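Local coordinates for protein DNA-entry nuclease inhibitor (Bacillus subtilis subsp. subtilis, PDB 4MQD) that inhibits the activity of the DNA-entry nuclease NucA and plays a role in the competence of cells to be transformed, at residues Q19-Q24 / D47-F52; I62-N67 / I130-V135; K78-F83 / D108-C113; N88-E93 / F102-G107; C113-A118 / D126-D131. All blocks are in the same frame, centred on the assembly; numbering follows the deposited sequence. Where two conformers were deposited one is given.

Contacts 2, 3 and 5 join neighbouring strands of one mixed sheet; contacts 1 and 4 belong to a second, antiparallel sheet lying across from it. Contacts 1 and 5 are buried, while 2, 3 and 4 each run from an apolar inner side to a polar, partly open one. Contact 2 is parallel; contacts 1, 3 and 5 are antiparallel, and contact 4 has one antiparallel bridge before its second segment leaves as a turn. Contact 5 shares Ile130 and Asp131 with contact 2 and Cys113 with contact 3. Phe20, Ile50, Phe83, Ile92 and Ile130 meet between the sheets. Outward faces and strand ends rely on hydroxyl pairs, side-chain amides and carboxylates that accept backbone N-H groups.

Contact 1: residues Q19-Q24 / D47-F52; sequences QFTVFQ and DGAISF
Phe52 CB is the bump of this contact and the Phe20 ring its seat: CB rests over the face of the ring, 4.1 Å from the ring centroid and 27° off the normal, a CH-pi contact. Phe20 CG lies between the backbone N and the carbonyl carbon (chi1 60°), and from there the ring reaches over to Phe52 CB. The two phenyl planes are inclined at 39°. Val22 then fills the step beyond, its CG2 lying at the edge of the Phe52 ring, 3.9 Å from Phe52 CE2. Valine suits the spot because CG2, set on the beta carbon, meets the ring rim without a longer chain. On the other face of the strands the bumps are small. Thr21 OG1 and Ser51 OG meet in a hydrogen bond of 2.7 Å, pairing two buried hydroxyls, and Ala49 CB lies against Phe23 CB at 3.8 Å, a methyl meeting a methylene, while the Phe23 ring leads away. Backbone bonds hold this register, as from Val22 N to Ile50 O at 2.7 Å and from Ile50 N to Val22 O. Gln24 NE2 reaches Gly48 O, but Gly48 has two conformers and this bond is less certain. Phe20, Val22, Ile50 and Phe52 look toward strands 77-85 and 107-116, the arrangement of an antiparallel pair lining the core of a two-sheet beta sandwich.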
# COMPACT_ATOMS: atom_id res chain seq x y z
N GLN A 19 -15.19 15.06 -7.84
CA GLN A 19 -14.06 15.84 -7.34
C GLN A 19 -14.19 16.22 -5.87
O GLN A 19 -15.28 16.26 -5.31
CB GLN A 19 -13.87 17.10 -8.19
CG GLN A 19 -14.84 18.23 -7.87
CD GLN A 19 -14.84 19.33 -8.92
OE1 GLN A 19 -14.15 20.34 -8.78
NE2 GLN A 19 -15.61 19.12 -9.99
N PHE A 20 -13.04 16.49 -5.26
CA PHE A 20 -12.96 17.19 -3.98
C PHE A 20 -11.71 18.07 -4.02
O PHE A 20 -10.78 17.80 -4.79
CB PHE A 20 -12.92 16.21 -2.81
CG PHE A 20 -11.75 15.26 -2.84
CD1 PHE A 20 -10.54 15.61 -2.24
CD2 PHE A 20 -11.86 14.02 -3.45
CE1 PHE A 20 -9.47 14.74 -2.26
CE2 PHE A 20 -10.79 13.15 -3.47
CZ PHE A 20 -9.59 13.50 -2.88
N THR A 21 -11.69 19.11 -3.20
CA THR A 21 -10.67 20.14 -3.32
C THR A 21 -10.00 20.45 -1.99
O THR A 21 -10.66 20.64 -0.97
CB THR A 21 -11.29 21.43 -3.89
OG1 THR A 21 -11.88 21.15 -5.16
CG2 THR A 21 -10.24 22.53 -4.06
N VAL A 22 -8.67 20.49 -2.03
CA VAL A 22 -7.85 20.89 -0.89
C VAL A 22 -7.47 22.35 -1.08
O VAL A 22 -6.91 22.71 -2.12
CB VAL A 22 -6.57 20.04 -0.79
CG1 VAL A 22 -5.75 20.42 0.44
CG2 VAL A 22 -6.91 18.55 -0.78
N PHE A 23 -7.78 23.20 -0.10
CA PHE A 23 -7.54 24.64 -0.23
C PHE A 23 -7.18 25.33 1.08
O PHE A 23 -7.29 24.74 2.16
CB PHE A 23 -8.75 25.32 -0.89
CG PHE A 23 -10.05 25.10 -0.17
CD1 PHE A 23 -10.75 23.91 -0.31
CD2 PHE A 23 -10.60 26.11 0.62
CE1 PHE A 23 -11.96 23.71 0.34
CE2 PHE A 23 -11.81 25.92 1.26
CZ PHE A 23 -12.49 24.72 1.12
N GLN A 24 -6.75 26.58 0.97
CA GLN A 24 -6.26 27.35 2.11
C GLN A 24 -7.40 27.68 3.08
O GLN A 24 -8.56 27.75 2.68
CB GLN A 24 -5.59 28.65 1.64
CG GLN A 24 -4.49 28.48 0.60
CD GLN A 24 -3.40 27.51 1.03
OE1 GLN A 24 -2.95 27.53 2.18
NE2 GLN A 24 -2.97 26.65 0.11
N ASP A 47 -4.13 28.77 -7.98
CA ASP A 47 -3.80 29.62 -6.83
C ASP A 47 -3.15 28.81 -5.73
O ASP A 47 -2.03 28.31 -5.88
CB ASP A 47 -5.06 30.33 -6.30
CG ASP A 47 -4.75 31.31 -5.18
OD1 ASP A 47 -3.55 31.47 -4.84
OD2 ASP A 47 -5.69 31.91 -4.64
N GLY A 48 -3.85 28.68 -4.61
CA GLY A 48 -3.38 27.85 -3.51
C GLY A 48 -4.35 26.71 -3.24
O GLY A 48 -4.61 26.37 -2.08
N ALA A 49 -4.87 26.10 -4.31
CA ALA A 49 -5.85 25.02 -4.18
C ALA A 49 -5.58 23.91 -5.19
O ALA A 49 -5.17 24.18 -6.32
CB ALA A 49 -7.26 25.57 -4.35
N ILE A 50 -5.82 22.67 -4.77
CA ILE A 50 -5.72 21.51 -5.64
C ILE A 50 -7.01 20.71 -5.56
O ILE A 50 -7.43 20.33 -4.47
CB ILE A 50 -4.55 20.58 -5.22
CG1 ILE A 50 -3.22 21.35 -5.21
CG2 ILE A 50 -4.46 19.38 -6.17
CD1 ILE A 50 -2.12 20.64 -4.45
N SER A 51 -7.64 20.47 -6.71
CA SER A 51 -8.79 19.58 -6.78
C SER A 51 -8.32 18.23 -7.28
O SER A 51 -7.59 18.15 -8.27
CB SER A 51 -9.87 20.14 -7.70
OG SER A 51 -10.28 21.42 -7.27
N PHE A 52 -8.75 17.17 -6.60
CA PHE A 52 -8.42 15.81 -7.00
C PHE A 52 -9.64 15.16 -7.63
O PHE A 52 -10.76 15.36 -7.17
CB PHE A 52 -7.93 15.00 -5.80
CG PHE A 52 -6.59 15.44 -5.29
CD1 PHE A 52 -5.43 15.10 -5.97
CD2 PHE A 52 -6.48 16.20 -4.12
CE1 PHE A 52 -4.18 15.50 -5.50
CE2 PHE A 52 -5.24 16.60 -3.65
CZ PHE A 52 -4.09 16.25 -4.34

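Contact 2: residues I62-N67 / I130-V135; sequences ILFRLN and IDAVSV
Ile130 wedges its branches between Ile62 and Phe64 where two parallel strands, 59-66 and 127-134, meet in a mixed sheet whose other neighbours are antiparallel. This is the tight side. Ile130 CG2 presses on Phe64 CE1 at 3.5 Å, while its other branch carries CD1 to within 3.7 Å of Ile62 CG2. Phe64 CG stands anti to the backbone N (chi1 -163°), and the ring from there has Ile130 O over one face. Ala132 CB, 4.1 Å from Phe64 CZ, is small enough to leave the ring its place. Phe64 also meets Phe102 and Trp8, so this face belongs to the apolar interior. The strands are stitched in the staggered parallel pattern: Ile130 N gives to Leu63 O, Arg65 N to Ile130 O, Ala132 N to Arg65 O. The Arg65 side and the Ser134 end are looser and more open. Arg65 and Asp131 are paired, yet the extended arginine chain leads off and leaves its NE 6.6 Å from Asp131 OD1; that oxygen instead takes a hydrogen bond from Ser68 N. Asn67 turns into left-handed backbone angles; its N still gives to Ala132 O, and its side chain carries the pairing on. Its OD1 accepts Ser134 N at 2.8 Å, the N-H nearly straight at 171°, and its ND2 gives a longer bond, 3.2 Å, to Ser134 OG.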
# COMPACT_ATOMS: atom_id res chain seq x y z
N ILE A 62 -12.16 10.40 3.63
CA ILE A 62 -10.90 11.11 3.45
C ILE A 62 -9.97 10.77 4.61
O ILE A 62 -10.31 11.04 5.76
CB ILE A 62 -11.11 12.64 3.41
CG1 ILE A 62 -12.13 13.03 2.33
CG2 ILE A 62 -9.78 13.37 3.22
CD1 ILE A 62 -11.71 12.70 0.91
N LEU A 63 -8.82 10.18 4.31
CA LEU A 63 -7.79 9.90 5.31
C LEU A 63 -6.63 10.86 5.11
O LEU A 63 -5.81 10.67 4.20
CB LEU A 63 -7.28 8.45 5.20
CG LEU A 63 -8.03 7.41 6.03
CD1 LEU A 63 -9.51 7.40 5.68
CD2 LEU A 63 -7.41 6.03 5.82
N PHE A 64 -6.56 11.89 5.94
CA PHE A 64 -5.48 12.86 5.85
C PHE A 64 -4.33 12.46 6.76
O PHE A 64 -4.55 12.03 7.89
CB PHE A 64 -5.96 14.27 6.19
CG PHE A 64 -5.03 15.35 5.73
CD1 PHE A 64 -5.04 15.76 4.41
CD2 PHE A 64 -4.13 15.93 6.61
CE1 PHE A 64 -4.17 16.75 3.97
CE2 PHE A 64 -3.26 16.92 6.18
CZ PHE A 64 -3.28 17.33 4.86
N ARG A 65 -3.10 12.60 6.26
CA ARG A 65 -1.89 12.26 7.01
C ARG A 65 -0.80 13.30 6.81
O ARG A 65 -0.73 13.94 5.76
CB ARG A 65 -1.35 10.90 6.55
CG ARG A 65 -2.29 9.73 6.80
CD ARG A 65 -1.71 8.46 6.22
NE ARG A 65 -2.63 7.34 6.36
CZ ARG A 65 -2.40 6.11 5.90
NH1 ARG A 65 -1.28 5.83 5.25
NH2 ARG A 65 -3.31 5.16 6.09
N LEU A 66 0.05 13.45 7.82
CA LEU A 66 1.22 14.32 7.76
C LEU A 66 2.48 13.48 7.99
O LEU A 66 2.64 12.88 9.05
CB LEU A 66 1.11 15.42 8.82
CG LEU A 66 2.29 16.39 8.97
CD1 LEU A 66 2.61 17.11 7.67
CD2 LEU A 66 1.99 17.40 10.08
N ASN A 67 3.35 13.45 6.98
CA ASN A 67 4.63 12.72 7.05
C ASN A 67 4.48 11.25 7.43
O ASN A 67 5.25 10.73 8.25
CB ASN A 67 5.60 13.43 8.00
CG ASN A 67 5.94 14.84 7.54
OD1 ASN A 67 6.21 15.07 6.36
ND2 ASN A 67 5.95 15.78 8.47
N ILE A 130 -4.65 11.01 1.75
CA ILE A 130 -3.94 12.23 1.42
C ILE A 130 -2.77 12.44 2.39
O ILE A 130 -2.99 12.73 3.57
CB ILE A 130 -4.88 13.45 1.45
CG1 ILE A 130 -6.07 13.22 0.51
CG2 ILE A 130 -4.14 14.72 1.06
CD1 ILE A 130 -7.20 14.22 0.68
N ASP A 131 -1.55 12.29 1.89
CA ASP A 131 -0.34 12.44 2.71
C ASP A 131 0.40 13.71 2.33
O ASP A 131 0.88 13.86 1.20
CB ASP A 131 0.57 11.22 2.53
CG ASP A 131 1.79 11.24 3.46
OD1 ASP A 131 1.74 11.87 4.54
OD2 ASP A 131 2.81 10.61 3.10
N ALA A 132 0.49 14.64 3.28
CA ALA A 132 1.29 15.84 3.13
C ALA A 132 2.69 15.56 3.67
O ALA A 132 2.86 15.36 4.88
CB ALA A 132 0.65 17.01 3.88
N VAL A 133 3.68 15.53 2.78
CA VAL A 133 5.07 15.32 3.17
C VAL A 133 5.80 16.66 3.17
O VAL A 133 5.81 17.36 2.15
CB VAL A 133 5.78 14.35 2.21
CG1 VAL A 133 7.22 14.12 2.66
CG2 VAL A 133 5.02 13.03 2.14
N SER A 134 6.41 17.02 4.30
CA SER A 134 7.06 18.32 4.47
C SER A 134 8.27 18.49 3.55
O SER A 134 9.08 17.58 3.40
CB SER A 134 7.50 18.51 5.92
OG SER A 134 6.39 18.47 6.80
N VAL A 135 8.37 19.67 2.94
CA VAL A 135 9.51 20.04 2.10
C VAL A 135 9.86 21.51 2.32
O VAL A 135 9.98 21.96 3.46
CB VAL A 135 9.22 19.81 0.60
CG1 VAL A 135 10.40 20.26 -0.26
CG2 VAL A 135 8.90 18.34 0.34

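Contact 3: residues K78-F83 / D108-C113; sequences KVTVPF and DYQLTC
Thr80 and Thr112 face each other across the outward side of this antiparallel pair, their hydroxyls 2.9 Å apart (OG1 to OG1) in a hydrogen bond whose donor may be either. Each OG1 is anti to its own carbonyl carbon (chi1 -60°). The Gln110 side chain crosses that of Thr80 at about a right angle, its OE1 lying 3.4 Å from Thr80 CG2, and runs side by side with Pro82 in the same direction, NE2 4.0 Å from Pro82 CG. Backbone bonds run both ways between Val79 and Cys113, Val81 and Leu111, and Phe83 and Tyr109. Pro82 suits its place because a non-hydrogen-bonded position asks no N-H of it toward Gln110. Lys78, fully extended, passes obliquely over Thr112, CE to CG2 4.0 Å, an aliphatic cover. An alanine in place of Thr112 would probably leave Thr80 OG1 without this hydroxyl partner and open a gap beneath the Lys78 chain. On the inward side Phe83 and Leu111 pack CB to CB at 4.0 Å. Tyr109 turns the edge of its ring to Phe83 O, CD1 3.7 Å from that oxygen, and sends its OH to Pro105 O. Strand 77-85 is outermost in its sheet within this chain; strand 107-116 lies between it and strand 127-134, while Val81, Phe83, Leu111 and Cys113 look across to strands 19-24 and 49-53 of the second sheet.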
# COMPACT_ATOMS: atom_id res chain seq x y z
N LYS A 78 -2.41 7.17 -8.11
CA LYS A 78 -1.52 7.91 -7.23
C LYS A 78 -1.16 9.23 -7.90
O LYS A 78 -0.67 9.25 -9.03
CB LYS A 78 -0.25 7.11 -6.95
CG LYS A 78 0.73 7.80 -6.01
CD LYS A 78 1.96 6.95 -5.76
CE LYS A 78 2.95 7.68 -4.85
NZ LYS A 78 4.14 6.84 -4.55
N VAL A 79 -1.41 10.33 -7.20
CA VAL A 79 -1.11 11.66 -7.70
C VAL A 79 -0.30 12.40 -6.65
O VAL A 79 -0.74 12.51 -5.51
CB VAL A 79 -2.40 12.45 -8.01
CG1 VAL A 79 -2.07 13.71 -8.80
CG2 VAL A 79 -3.39 11.58 -8.77
N THR A 80 0.87 12.91 -7.04
CA THR A 80 1.72 13.69 -6.15
C THR A 80 1.91 15.10 -6.71
O THR A 80 2.38 15.27 -7.83
CB THR A 80 3.09 13.02 -5.95
OG1 THR A 80 2.90 11.72 -5.38
CG2 THR A 80 3.98 13.85 -5.02
N VAL A 81 1.55 16.10 -5.91
CA VAL A 81 1.53 17.50 -6.35
C VAL A 81 2.18 18.41 -5.31
O VAL A 81 1.96 18.24 -4.11
CB VAL A 81 0.08 17.97 -6.59
CG1 VAL A 81 0.05 19.42 -7.07
CG2 VAL A 81 -0.62 17.06 -7.58
N PRO A 82 3.01 19.38 -5.76
CA PRO A 82 3.49 20.41 -4.84
C PRO A 82 2.35 21.25 -4.27
O PRO A 82 1.42 21.59 -5.00
CB PRO A 82 4.40 21.27 -5.72
CG PRO A 82 4.85 20.36 -6.81
CD PRO A 82 3.69 19.44 -7.06
N PHE A 83 2.43 21.59 -2.99
CA PHE A 83 1.37 22.33 -2.33
C PHE A 83 1.92 23.22 -1.22
O PHE A 83 2.59 22.74 -0.30
CB PHE A 83 0.33 21.37 -1.76
CG PHE A 83 -0.87 22.05 -1.15
CD1 PHE A 83 -1.70 22.83 -1.94
CD2 PHE A 83 -1.16 21.89 0.19
CE1 PHE A 83 -2.81 23.46 -1.39
CE2 PHE A 83 -2.27 22.51 0.75
CZ PHE A 83 -3.09 23.30 -0.04
N ASP A 108 5.86 24.39 2.58
CA ASP A 108 5.74 23.63 1.34
C ASP A 108 5.62 22.14 1.63
O ASP A 108 6.20 21.64 2.59
CB ASP A 108 6.95 23.89 0.44
CG ASP A 108 7.11 25.36 0.08
OD1 ASP A 108 6.09 26.01 -0.24
OD2 ASP A 108 8.25 25.85 0.12
N TYR A 109 4.86 21.45 0.79
CA TYR A 109 4.64 20.01 0.94
C TYR A 109 4.61 19.32 -0.41
O TYR A 109 4.38 19.96 -1.44
CB TYR A 109 3.31 19.74 1.65
CG TYR A 109 3.19 20.32 3.04
CD1 TYR A 109 2.80 21.64 3.24
CD2 TYR A 109 3.45 19.53 4.16
CE1 TYR A 109 2.68 22.16 4.52
CE2 TYR A 109 3.33 20.05 5.44
CZ TYR A 109 2.95 21.37 5.61
OH TYR A 109 2.83 21.89 6.88
N GLN A 110 4.86 18.02 -0.40
CA GLN A 110 4.53 17.15 -1.52
C GLN A 110 3.26 16.40 -1.15
O GLN A 110 3.29 15.44 -0.37
CB GLN A 110 5.67 16.16 -1.83
CG GLN A 110 6.85 16.78 -2.56
CD GLN A 110 6.51 17.27 -3.96
OE1 GLN A 110 5.51 16.85 -4.55
NE2 GLN A 110 7.33 18.16 -4.49
N LEU A 111 2.14 16.88 -1.69
CA LEU A 111 0.83 16.32 -1.38
C LEU A 111 0.52 15.16 -2.31
O LEU A 111 0.43 15.34 -3.52
CB LEU A 111 -0.24 17.41 -1.52
CG LEU A 111 -1.61 17.09 -0.92
CD1 LEU A 111 -1.55 17.06 0.60
CD2 LEU A 111 -2.64 18.12 -1.39
N THR A 112 0.37 13.97 -1.73
CA THR A 112 0.06 12.77 -2.49
C THR A 112 -1.36 12.29 -2.18
O THR A 112 -1.76 12.27 -1.02
CB THR A 112 1.06 11.63 -2.19
OG1 THR A 112 2.38 12.06 -2.54
CG2 THR A 112 0.72 10.38 -2.99
N CYS A 113 -2.10 11.92 -3.22
CA CYS A 113 -3.46 11.39 -3.07
C CYS A 113 -3.56 10.00 -3.69
O CYS A 113 -3.37 9.84 -4.90
CB CYS A 113 -4.47 12.33 -3.72
SG CYS A 113 -6.19 11.77 -3.57

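Contact 4: residues N88-E93 / F102-G107; sequences NGIHIE and FDLPKG
Phe102 O serves two donors at once: Ile90 N across the contact, at 3.0 Å, and, weakly, Leu104 N of its own segment, the bond that closes an inverse gamma turn centred on Asp103. At this turn the chain bends away, directly after the single bridge between Ile90 and Phe102, which Phe102 N completes by giving to Ile90 O. Beyond it Gly89 N makes a weak bond to Leu104 O, 2.8 Å long but bent to 121°. Glycine suits this site, since at its backbone angles (phi 134°) a CB would jam against the preceding carbonyl oxygen. The apolar side chains of Ile90, Ile92, Phe102 and Leu104 gather on the inner side. Ile92 CD1 closes on Phe102 CE1 at 3.4 Å, and Ile90 CG1, set between the backbone N and the carbonyl carbon, touches Phe102 CB at 3.9 Å. Ile90 CD1 goes on to Leu104 CD2, 4.1 Å away. The Phe102 ring also meets Phe64 and Trp8 of the facing sheet. An alanine in place of Phe102 would probably leave a gap beside Ile92 CD1 and take one ring neighbour from each of Phe64 and Trp8. This is the antiparallel pairing of two consecutive strands, 90-93 and 100-102, at the margin of a sandwich sheet, with a turn leading out toward strand 107-116.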
# COMPACT_ATOMS: atom_id res chain seq x y z
N ASN A 88 -1.58 28.69 8.75
CA ASN A 88 -1.71 27.44 9.51
C ASN A 88 -3.12 26.86 9.46
O ASN A 88 -4.00 27.28 10.22
CB ASN A 88 -1.26 27.67 10.96
CG ASN A 88 -1.00 26.37 11.71
OD1 ASN A 88 -1.45 25.30 11.30
ND2 ASN A 88 -0.26 26.46 12.80
N GLY A 89 -3.34 25.91 8.56
CA GLY A 89 -4.63 25.24 8.40
C GLY A 89 -5.08 25.12 6.95
O GLY A 89 -4.78 25.99 6.13
N ILE A 90 -5.79 24.04 6.64
CA ILE A 90 -6.37 23.83 5.31
C ILE A 90 -7.79 23.29 5.42
O ILE A 90 -8.22 22.87 6.50
CB ILE A 90 -5.54 22.84 4.47
CG1 ILE A 90 -5.43 21.48 5.18
CG2 ILE A 90 -4.16 23.41 4.19
CD1 ILE A 90 -4.97 20.36 4.28
N HIS A 91 -8.51 23.29 4.31
CA HIS A 91 -9.83 22.66 4.22
C HIS A 91 -9.86 21.63 3.10
O HIS A 91 -9.08 21.71 2.15
CB HIS A 91 -10.92 23.70 3.95
CG HIS A 91 -11.09 24.71 5.04
ND1 HIS A 91 -11.42 24.36 6.33
CD2 HIS A 91 -11.00 26.06 5.02
CE1 HIS A 91 -11.51 25.46 7.06
NE2 HIS A 91 -11.26 26.50 6.29
N ILE A 92 -10.75 20.66 3.24
CA ILE A 92 -11.07 19.73 2.16
C ILE A 92 -12.58 19.70 2.02
O ILE A 92 -13.30 19.63 3.01
CB ILE A 92 -10.52 18.31 2.43
CG1 ILE A 92 -9.00 18.37 2.60
CG2 ILE A 92 -10.91 17.38 1.29
CD1 ILE A 92 -8.34 17.02 2.82
N GLU A 93 -13.06 19.76 0.78
CA GLU A 93 -14.48 19.89 0.52
C GLU A 93 -14.83 19.52 -0.92
O GLU A 93 -14.05 19.76 -1.84
CB GLU A 93 -14.94 21.32 0.81
CG GLU A 93 -16.45 21.50 0.90
CD GLU A 93 -16.88 22.92 1.23
OE1 GLU A 93 -16.04 23.71 1.72
OE2 GLU A 93 -18.06 23.24 0.99
N PHE A 102 -8.21 20.66 8.62
CA PHE A 102 -7.02 19.96 9.09
C PHE A 102 -5.96 20.97 9.49
O PHE A 102 -5.59 21.84 8.69
CB PHE A 102 -6.49 19.03 8.01
CG PHE A 102 -7.50 18.02 7.53
CD1 PHE A 102 -8.35 18.31 6.47
CD2 PHE A 102 -7.61 16.78 8.15
CE1 PHE A 102 -9.28 17.39 6.03
CE2 PHE A 102 -8.55 15.86 7.71
CZ PHE A 102 -9.38 16.16 6.65
N ASP A 103 -5.47 20.86 10.72
CA ASP A 103 -4.46 21.77 11.26
C ASP A 103 -3.08 21.43 10.68
O ASP A 103 -2.29 20.72 11.29
CB ASP A 103 -4.44 21.69 12.79
CG ASP A 103 -3.53 22.73 13.42
OD1 ASP A 103 -3.47 23.87 12.91
OD2 ASP A 103 -2.87 22.40 14.43
N LEU A 104 -2.82 21.96 9.49
CA LEU A 104 -1.54 21.76 8.81
C LEU A 104 -0.73 23.06 8.90
O LEU A 104 -1.24 24.12 8.55
CB LEU A 104 -1.78 21.39 7.34
CG LEU A 104 -0.60 20.84 6.54
CD1 LEU A 104 -0.11 19.52 7.12
CD2 LEU A 104 -0.99 20.67 5.08
N PRO A 105 0.53 22.98 9.37
CA PRO A 105 1.35 24.19 9.49
C PRO A 105 1.68 24.87 8.15
O PRO A 105 1.52 24.26 7.09
CB PRO A 105 2.65 23.69 10.14
CG PRO A 105 2.32 22.37 10.74
CD PRO A 105 1.22 21.79 9.90
N LYS A 106 2.14 26.11 8.22
CA LYS A 106 2.59 26.85 7.04
C LYS A 106 3.83 26.17 6.46
O LYS A 106 4.64 25.61 7.20
CB LYS A 106 2.95 28.29 7.40
CG LYS A 106 1.80 29.12 7.97
CD LYS A 106 2.12 30.61 7.96
CE LYS A 106 3.26 30.99 8.91
NZ LYS A 106 2.95 30.71 10.34
N GLY A 107 3.97 26.24 5.14
CA GLY A 107 5.14 25.70 4.46
C GLY A 107 4.82 24.94 3.19
O GLY A 107 3.66 24.85 2.78

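Contact 5: residues C113-A118 / D126-D131; sequences CWTVPA and DTYIID
Ile129 sits between Trp114 and Val116, its CG2 3.8 Å from Trp114 CE3 and its CD1 4.0 Å from Val116 CG2. The two branches of isoleucine thus serve two neighbours of the partner strand. Asp131 offers only its CB to the indole, in plane at the ring edge and 3.6 Å from Trp114 CZ3. On the opposite face Tyr128 and Thr115 lie side by side, pointing the same way; Tyr128 CE1 touches Thr115 CG2 at 3.6 Å, and the tyrosine hydroxyl goes on to Gln55 N. Backbone bonds join Trp114 with Ile129 and Val116 with Thr127 in both directions. At the outer end the carboxylate of Asp126 takes over: its OD1 accepts Ala118 N at 2.9 Å with the anti lone pair, while OD2 forms a salt bridge with Arg56, so that both oxygens of this buried acid have partners. A side-chain acceptor where the strands part closes off this beta hairpin of strands 107-116 and 127-134, within the mixed sheet of the sandwich.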
# COMPACT_ATOMS: atom_id res chain seq x y z
N CYS A 113 -2.10 11.92 -3.22
CA CYS A 113 -3.46 11.39 -3.07
C CYS A 113 -3.56 10.00 -3.69
O CYS A 113 -3.37 9.84 -4.90
CB CYS A 113 -4.47 12.33 -3.72
SG CYS A 113 -6.19 11.77 -3.57
N TRP A 114 -3.87 9.00 -2.87
CA TRP A 114 -4.12 7.65 -3.35
C TRP A 114 -5.62 7.41 -3.44
O TRP A 114 -6.35 7.67 -2.48
CB TRP A 114 -3.52 6.61 -2.41
CG TRP A 114 -2.03 6.53 -2.39
CD1 TRP A 114 -1.24 5.73 -3.17
CD2 TRP A 114 -1.14 7.24 -1.52
NE1 TRP A 114 0.09 5.92 -2.85
CE2 TRP A 114 0.17 6.84 -1.84
CE3 TRP A 114 -1.34 8.19 -0.51
CZ2 TRP A 114 1.29 7.36 -1.18
CZ3 TRP A 114 -0.23 8.70 0.14
CH2 TRP A 114 1.07 8.28 -0.19
N THR A 115 -6.07 6.91 -4.59
CA THR A 115 -7.46 6.50 -4.76
C THR A 115 -7.61 5.02 -4.42
O THR A 115 -7.05 4.16 -5.10
CB THR A 115 -7.95 6.74 -6.21
OG1 THR A 115 -7.85 8.13 -6.52
CG2 THR A 115 -9.39 6.28 -6.38
N VAL A 116 -8.36 4.74 -3.35
CA VAL A 116 -8.61 3.37 -2.89
C VAL A 116 -10.11 3.07 -2.98
O VAL A 116 -10.87 3.43 -2.08
CB VAL A 116 -8.13 3.18 -1.44
CG1 VAL A 116 -8.25 1.71 -1.02
CG2 VAL A 116 -6.70 3.67 -1.28
N PRO A 117 -10.55 2.42 -4.08
CA PRO A 117 -11.98 2.12 -4.23
C PRO A 117 -12.52 1.22 -3.12
O PRO A 117 -11.75 0.48 -2.49
CB PRO A 117 -12.06 1.40 -5.58
CG PRO A 117 -10.77 1.70 -6.28
CD PRO A 117 -9.75 1.93 -5.21
N ALA A 118 -13.83 1.28 -2.89
CA ALA A 118 -14.50 0.52 -1.83
C ALA A 118 -14.06 -0.94 -1.78
O ALA A 118 -13.80 -1.48 -0.70
CB ALA A 118 -16.01 0.59 -2.01
N ASP A 126 -15.37 4.07 -1.03
CA ASP A 126 -14.29 4.75 -1.74
C ASP A 126 -13.50 5.59 -0.76
O ASP A 126 -14.06 6.42 -0.04
CB ASP A 126 -14.84 5.61 -2.88
CG ASP A 126 -15.36 4.78 -4.05
OD1 ASP A 126 -15.21 3.54 -4.03
OD2 ASP A 126 -15.91 5.38 -4.99
N THR A 127 -12.19 5.35 -0.72
CA THR A 127 -11.32 5.97 0.27
C THR A 127 -10.21 6.73 -0.44
O THR A 127 -9.58 6.22 -1.36
CB THR A 127 -10.73 4.91 1.21
OG1 THR A 127 -11.79 4.17 1.83
CG2 THR A 127 -9.86 5.56 2.29
N TYR A 128 -9.97 7.96 0.01
CA TYR A 128 -8.93 8.81 -0.56
C TYR A 128 -7.92 9.16 0.53
O TYR A 128 -8.23 9.89 1.47
CB TYR A 128 -9.54 10.05 -1.20
CG TYR A 128 -10.41 9.69 -2.38
CD1 TYR A 128 -9.87 9.57 -3.66
CD2 TYR A 128 -11.77 9.43 -2.22
CE1 TYR A 128 -10.65 9.21 -4.74
CE2 TYR A 128 -12.56 9.07 -3.30
CZ TYR A 128 -12.00 8.97 -4.56
OH TYR A 128 -12.78 8.62 -5.63
N ILE A 129 -6.71 8.62 0.39
CA ILE A 129 -5.64 8.84 1.36
C ILE A 129 -4.80 10.01 0.88
O ILE A 129 -4.31 10.01 -0.25
CB ILE A 129 -4.75 7.59 1.52
CG1 ILE A 129 -5.59 6.38 1.95
CG2 ILE A 129 -3.64 7.86 2.54
CD1 ILE A 129 -4.83 5.07 2.00
N ILE A 130 -4.65 11.01 1.75
CA ILE A 130 -3.94 12.23 1.42
C ILE A 130 -2.77 12.44 2.39
O ILE A 130 -2.99 12.73 3.57
CB ILE A 130 -4.88 13.45 1.45
CG1 ILE A 130 -6.07 13.22 0.51
CG2 ILE A 130 -4.14 14.72 1.06
CD1 ILE A 130 -7.20 14.22 0.68
N ASP A 131 -1.55 12.29 1.89
CA ASP A 131 -0.34 12.44 2.71
C ASP A 131 0.40 13.71 2.33
O ASP A 131 0.88 13.86 1.20
CB ASP A 131 0.57 11.22 2.53
CG ASP A 131 1.79 11.24 3.46
OD1 ASP A 131 1.74 11.87 4.54
OD2 ASP A 131 2.81 10.61 3.10